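Local coordinates for Protease/Reverse transcriptase/ribonuclease H (Eastern chimpanzee simian foamy virus, PDB 7KSF), which combines, in one foamy-virus polyprotein, an aspartic protease with a reverse transcriptase and a ribonuclease H, and probably copies the viral RNA genome into DNA, at residues V458-S463 with L499-K504; E517-S522 with R556-Y561. The protein carries 1 engineered substitution. All blocks are in the same frame, centred on the assembly; numbering follows the deposited sequence.

Contact 1: residues V458-S463 with L499-K504; sequences VNTSPS and LTTMHK
Val458 meets the helix with one methyl: its CG1 lies 3.8 Å from Met502 CG and 3.9 Å from Thr501 CG2, touching both neighbours on the helix at once. CG1 is anti to the backbone N (chi1 -178°), on a CB that points toward the helix, which puts this methyl against the pair. Two residues on, Thr460 crosses Thr501 obliquely. The hydroxyls, Thr460 OG1 and Thr501 OG1, approach to 3.7 Å, and no hydrogen bond links the two segments; this is van der Waals contact, with 183 Å² buried in all. Strand 458-460 and helix 499-504 run at 133° to each other, their axes 8.3 Å apart at closest. This is a helix laid over the central strand of a five-stranded mixed sheet of order 3-2-1-4-5, as in the RNase H fold, here in the RNase H-like domain of the reverse transcriptase. Further out, Thr460 OG1 is hydrogen-bonded to the backbone O of Ala464, and Phe485 touches both Thr460 and Thr501. Asn459 has its CB pointing away from 499-504, though its side chain rests on Leu498 of the same helix; its OD1 accepts the N-H of Thr460 at 2.8 Å, a bent bond (141° at the hydrogen), while its ND2 bonds to Pro566 O. Val458 also packs on Val520 of the adjoining strand 518-522.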
loop_
_atom_site.group_PDB
_atom_site.type_symbol
_atom_site.label_atom_id
_atom_site.label_comp_id
_atom_site.label_asym_id
_atom_site.label_seq_id
_atom_site.Cartn_x
_atom_site.Cartn_y
_atom_site.Cartn_z
ATOM N N VAL A 458 19.707 -12.819 -3.463
ATOM C CA VAL A 458 18.761 -12.006 -2.708
ATOM C C VAL A 458 18.804 -12.411 -1.240
ATOM O O VAL A 458 18.657 -13.595 -0.908
ATOM C CB VAL A 458 17.329 -12.144 -3.259
ATOM C CG1 VAL A 458 16.380 -11.252 -2.481
ATOM C CG2 VAL A 458 17.296 -11.792 -4.736
ATOM N N ASN A 459 19.005 -11.426 -0.372
ATOM C CA ASN A 459 18.878 -11.576 1.069
ATOM C C ASN A 459 18.269 -10.285 1.601
ATOM O O ASN A 459 18.216 -9.269 0.901
ATOM C CB ASN A 459 20.234 -11.875 1.726
ATOM C CG ASN A 459 20.101 -12.670 3.012
ATOM O OD1 ASN A 459 19.077 -12.603 3.692
ATOM N ND2 ASN A 459 21.137 -13.428 3.349
ATOM N N THR A 460 17.787 -10.318 2.847
ATOM C CA THR A 460 17.138 -9.147 3.424
ATOM C C THR A 460 17.479 -9.004 4.901
ATOM O O THR A 460 17.790 -9.981 5.591
ATOM C CB THR A 460 15.608 -9.191 3.271
ATOM O OG1 THR A 460 15.072 -7.876 3.462
ATOM C CG2 THR A 460 14.985 -10.123 4.302
ATOM N N SER A 461 17.408 -7.770 5.372
ATOM C CA SER A 461 17.547 -7.376 6.763
ATOM C C SER A 461 16.182 -6.958 7.306
ATOM O O SER A 461 15.231 -6.777 6.549
ATOM C CB SER A 461 18.540 -6.213 6.873
ATOM O OG SER A 461 18.069 -5.081 6.167
ATOM N N PRO A 462 16.059 -6.807 8.631
ATOM C CA PRO A 462 14.780 -6.311 9.177
ATOM C C PRO A 462 14.373 -4.951 8.638
ATOM O O PRO A 462 13.176 -4.631 8.654
ATOM C CB PRO A 462 15.045 -6.252 10.688
ATOM C CG PRO A 462 16.101 -7.255 10.918
ATOM C CD PRO A 462 16.981 -7.214 9.703
ATOM N N SER A 463 15.315 -4.145 8.149
ATOM C CA SER A 463 15.012 -2.801 7.673
ATOM C C SER A 463 14.914 -2.696 6.158
ATOM O O SER A 463 14.157 -1.855 5.659
ATOM C CB SER A 463 16.077 -1.816 8.173
ATOM O OG SER A 463 17.379 -2.250 7.815
ATOM N N LEU A 499 10.487 -12.036 -0.074
ATOM C CA LEU A 499 9.646 -12.164 -1.257
ATOM C C LEU A 499 9.355 -10.808 -1.883
ATOM O O LEU A 499 9.456 -10.644 -3.106
ATOM C CB LEU A 499 8.350 -12.881 -0.893
ATOM C CG LEU A 499 8.543 -14.300 -0.365
ATOM C CD1 LEU A 499 7.230 -14.861 0.144
ATOM C CD2 LEU A 499 9.126 -15.187 -1.452
ATOM N N THR A 500 8.980 -9.821 -1.065
ATOM C CA THR A 500 8.792 -8.478 -1.602
ATOM C C THR A 500 10.106 -7.887 -2.088
ATOM O O THR A 500 10.104 -7.013 -2.961
ATOM C CB THR A 500 8.151 -7.560 -0.564
ATOM O OG1 THR A 500 7.924 -6.273 -1.155
ATOM C CG2 THR A 500 9.060 -7.397 0.645
ATOM N N THR A 501 11.232 -8.341 -1.535
ATOM C CA THR A 501 12.525 -7.931 -2.061
ATOM C C THR A 501 12.764 -8.540 -3.438
ATOM O O THR A 501 13.221 -7.850 -4.358
ATOM C CB THR A 501 13.640 -8.332 -1.093
ATOM O OG1 THR A 501 13.343 -7.827 0.213
ATOM C CG2 THR A 501 14.968 -7.768 -1.554
ATOM N N MET A 502 12.459 -9.830 -3.595
ATOM C CA MET A 502 12.575 -10.464 -4.904
ATOM C C MET A 502 11.643 -9.812 -5.910
ATOM O O MET A 502 11.989 -9.675 -7.090
ATOM C CB MET A 502 12.264 -11.955 -4.809
ATOM C CG MET A 502 13.226 -12.750 -3.962
ATOM S SD MET A 502 13.096 -14.508 -4.320
ATOM C CE MET A 502 13.746 -15.186 -2.803
ATOM N N HIS A 503 10.447 -9.424 -5.465
ATOM C CA HIS A 503 9.505 -8.757 -6.357
ATOM C C HIS A 503 10.109 -7.479 -6.923
ATOM O O HIS A 503 10.053 -7.234 -8.132
ATOM C CB HIS A 503 8.201 -8.473 -5.614
ATOM C CG HIS A 503 7.139 -7.858 -6.471
ATOM N ND1 HIS A 503 6.584 -6.627 -6.200
ATOM C CD2 HIS A 503 6.534 -8.305 -7.599
ATOM C CE1 HIS A 503 5.683 -6.340 -7.122
ATOM N NE2 HIS A 503 5.633 -7.340 -7.982
ATOM N N LYS A 504 10.725 -6.662 -6.064
ATOM C CA LYS A 504 11.369 -5.447 -6.542
ATOM C C LYS A 504 12.642 -5.732 -7.326
ATOM O O LYS A 504 13.109 -4.857 -8.062
ATOM C CB LYS A 504 11.678 -4.518 -5.368
#

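Contact 2: residues E517-S522 with R556-Y561; sequences EILVYS and RIQFHY
Glu517 lays its CG 4.1 Å from Arg556 CD, the two side chains crossing at about a right angle, while Ile518 N opens the backbone ladder by donating to Arg556 O. Ile518 O then receives Gln558 N, and its side chain shares a sheet face with Ile557. On the other face Leu519 lies beside Gln558, both pointing the same way: Leu519 CD1 is 3.5 Å from Gln558 NE2, and Leu519 CG 3.5 Å from Gln558 OE1, so an aliphatic branch spans the amide. Val520 donates its N-H to Gln558 O and accepts from His560 N (2.7 Å, 174° at the hydrogen); its CB sits 3.6 Å from Phe559 CD2. Tyr521 brings CE2 to 3.7 Å from His560 CB, the two rings inclined at 37°. At Ser522 the N-H bonds to His560 O, which also takes a weak bond from the hydroxyl. These in-register parallel bridges join the fourth strand of the RNase H-like sheet to its edge strand, 557-561. Five N-H···O bonds, backed by CA-H···O contacts, imply that the backbones hold the strands together; apolar contact lies on the face of Ile518, Val520, Ile557 and Phe559, and that of Leu519, Tyr521, Gln558 and His560 is mixed.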
loop_
_atom_site.group_PDB
_atom_site.type_symbol
_atom_site.label_atom_id
_atom_site.label_comp_id
_atom_site.label_asym_id
_atom_site.label_seq_id
_atom_site.Cartn_x
_atom_site.Cartn_y
_atom_site.Cartn_z
ATOM N N GLU A 517 17.403 -16.209 -19.787
ATOM C CA GLU A 517 16.810 -16.799 -18.596
ATOM C C GLU A 517 17.480 -16.251 -17.344
ATOM O O GLU A 517 18.663 -15.898 -17.347
ATOM C CB GLU A 517 16.932 -18.323 -18.629
ATOM C CG GLU A 517 16.303 -18.977 -19.850
ATOM C CD GLU A 517 16.493 -20.483 -19.866
ATOM O OE1 GLU A 517 17.060 -21.028 -18.896
ATOM O OE2 GLU A 517 16.071 -21.122 -20.855
ATOM N N ILE A 518 16.712 -16.185 -16.261
ATOM C CA ILE A 518 17.158 -15.605 -14.998
ATOM C C ILE A 518 17.137 -16.692 -13.935
ATOM O O ILE A 518 16.117 -17.367 -13.750
ATOM C CB ILE A 518 16.277 -14.415 -14.580
ATOM C CG1 ILE A 518 16.320 -13.319 -15.640
ATOM C CG2 ILE A 518 16.709 -13.879 -13.227
ATOM C CD1 ILE A 518 15.462 -12.128 -15.308
ATOM N N LEU A 519 18.255 -16.861 -13.243
ATOM C CA LEU A 519 18.359 -17.785 -12.123
ATOM C C LEU A 519 18.565 -16.982 -10.846
ATOM O O LEU A 519 19.442 -16.115 -10.789
ATOM C CB LEU A 519 19.509 -18.776 -12.322
ATOM C CG LEU A 519 19.270 -19.980 -13.237
ATOM C CD1 LEU A 519 19.158 -19.572 -14.702
ATOM C CD2 LEU A 519 20.380 -20.995 -13.041
ATOM N N VAL A 520 17.754 -17.267 -9.835
ATOM C CA VAL A 520 17.771 -16.525 -8.583
ATOM C C VAL A 520 18.214 -17.466 -7.475
ATOM O O VAL A 520 17.663 -18.560 -7.323
ATOM C CB VAL A 520 16.396 -15.910 -8.267
ATOM C CG1 VAL A 520 16.454 -15.127 -6.968
ATOM C CG2 VAL A 520 15.948 -15.015 -9.408
ATOM N N TYR A 521 19.214 -17.041 -6.713
ATOM C CA TYR A 521 19.675 -17.776 -5.547
ATOM C C TYR A 521 19.169 -17.085 -4.290
ATOM O O TYR A 521 19.147 -15.854 -4.210
ATOM C CB TYR A 521 21.201 -17.877 -5.532
ATOM C CG TYR A 521 21.751 -18.714 -6.667
ATOM C CD1 TYR A 521 21.931 -18.167 -7.931
ATOM C CD2 TYR A 521 22.081 -20.047 -6.476
ATOM C CE1 TYR A 521 22.428 -18.924 -8.970
ATOM C CE2 TYR A 521 22.581 -20.814 -7.512
ATOM C CZ TYR A 521 22.752 -20.248 -8.756
ATOM O OH TYR A 521 23.247 -21.004 -9.789
ATOM N N SER A 522 18.763 -17.888 -3.311
ATOM C CA SER A 522 18.069 -17.375 -2.141
ATOM C C SER A 522 18.314 -18.310 -0.966
ATOM O O SER A 522 18.550 -19.506 -1.169
ATOM C CB SER A 522 16.566 -17.248 -2.416
ATOM O OG SER A 522 16.123 -18.294 -3.262
ATOM N N ARG A 556 11.252 -19.062 -17.748
ATOM C CA ARG A 556 12.467 -18.267 -17.902
ATOM C C ARG A 556 13.180 -18.063 -16.573
ATOM O O ARG A 556 14.408 -17.912 -16.545
ATOM C CB ARG A 556 12.130 -16.916 -18.525
ATOM C CG ARG A 556 11.611 -16.990 -19.948
ATOM C CD ARG A 556 12.734 -17.292 -20.924
ATOM N NE ARG A 556 12.310 -17.122 -22.310
ATOM C CZ ARG A 556 13.143 -17.043 -23.342
ATOM N NH1 ARG A 556 14.452 -17.115 -23.145
ATOM N NH2 ARG A 556 12.667 -16.885 -24.569
ATOM N N ILE A 557 12.436 -18.051 -15.471
ATOM C CA ILE A 557 12.982 -17.796 -14.146
ATOM C C ILE A 557 13.004 -19.102 -13.363
ATOM O O ILE A 557 12.044 -19.878 -13.400
ATOM C CB ILE A 557 12.163 -16.718 -13.404
ATOM C CG1 ILE A 557 12.059 -15.453 -14.259
ATOM C CG2 ILE A 557 12.794 -16.401 -12.055
ATOM C CD1 ILE A 557 11.218 -14.359 -13.639
ATOM N N GLN A 558 14.147 -19.351 -12.721
ATOM C CA GLN A 558 14.370 -20.560 -11.885
ATOM C C GLN A 558 14.946 -20.102 -10.547
ATOM O O GLN A 558 15.769 -19.171 -10.546
ATOM C CB GLN A 558 15.329 -21.535 -12.568
ATOM C CG GLN A 558 15.588 -21.225 -14.036
ATOM C CD GLN A 558 16.679 -22.104 -14.593
ATOM O OE1 GLN A 558 17.316 -22.864 -13.867
ATOM N NE2 GLN A 558 16.905 -22.005 -15.892
ATOM N N PHE A 559 14.531 -20.747 -9.458
ATOM C CA PHE A 559 14.987 -20.370 -8.124
ATOM C C PHE A 559 15.798 -21.499 -7.506
ATOM O O PHE A 559 15.338 -22.645 -7.450
ATOM C CB PHE A 559 13.799 -20.018 -7.229
ATOM C CG PHE A 559 13.009 -18.840 -7.711
ATOM C CD1 PHE A 559 11.953 -19.013 -8.590
ATOM C CD2 PHE A 559 13.328 -17.559 -7.297
ATOM C CE1 PHE A 559 11.228 -17.932 -9.041
ATOM C CE2 PHE A 559 12.606 -16.472 -7.745
ATOM C CZ PHE A 559 11.554 -16.656 -8.619
ATOM N N HIS A 560 16.996 -21.164 -7.028
ATOM C CA HIS A 560 17.908 -22.122 -6.422
ATOM C C HIS A 560 18.222 -21.723 -4.989
ATOM O O HIS A 560 18.361 -20.538 -4.677
ATOM C CB HIS A 560 19.214 -22.226 -7.210
ATOM C CG HIS A 560 19.173 -23.225 -8.321
ATOM N ND1 HIS A 560 18.542 -22.978 -9.521
ATOM C CD2 HIS A 560 19.683 -24.476 -8.414
ATOM C CE1 HIS A 560 18.667 -24.033 -10.307
ATOM N NE2 HIS A 560 19.354 -24.956 -9.660
ATOM N N TYR A 561 18.340 -22.725 -4.123
ATOM C CA TYR A 561 18.770 -22.502 -2.751
ATOM C C TYR A 561 20.268 -22.266 -2.714
ATOM O O TYR A 561 21.038 -22.959 -3.385
ATOM C CB TYR A 561 18.408 -23.700 -1.873
ATOM C CG TYR A 561 19.021 -23.667 -0.492
ATOM C CD1 TYR A 561 18.834 -22.583 0.356
ATOM C CD2 TYR A 561 19.773 -24.737 -0.023
ATOM C CE1 TYR A 561 19.391 -22.556 1.618
ATOM C CE2 TYR A 561 20.331 -24.722 1.239
ATOM C CZ TYR A 561 20.137 -23.630 2.055
ATOM O OH TYR A 561 20.691 -23.616 3.312
#

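Within this domain, strand 454-460 comes first among the strands of its sheet; after two further strands, 464-471 and 477-484, helix 494-513 returns over it and contact 1 closes a loop of 35 residues. Strand 477-484, helix 494-513 and strand 518-522 form a beta-alpha-beta connection between parallel strands that places 518-522 next to 454-460. Contact 2 then closes a second loop, of 33 residues with two helices, adding edge strand 557-561. The contacts neither nest nor cross: they follow in series, centres 15 Å apart. Yet they touch, Met502 CE lying 3.5 Å from Ser522 CB and Met502 SD 4.0 Å from Phe559 CE2, so the helix bridges three strands.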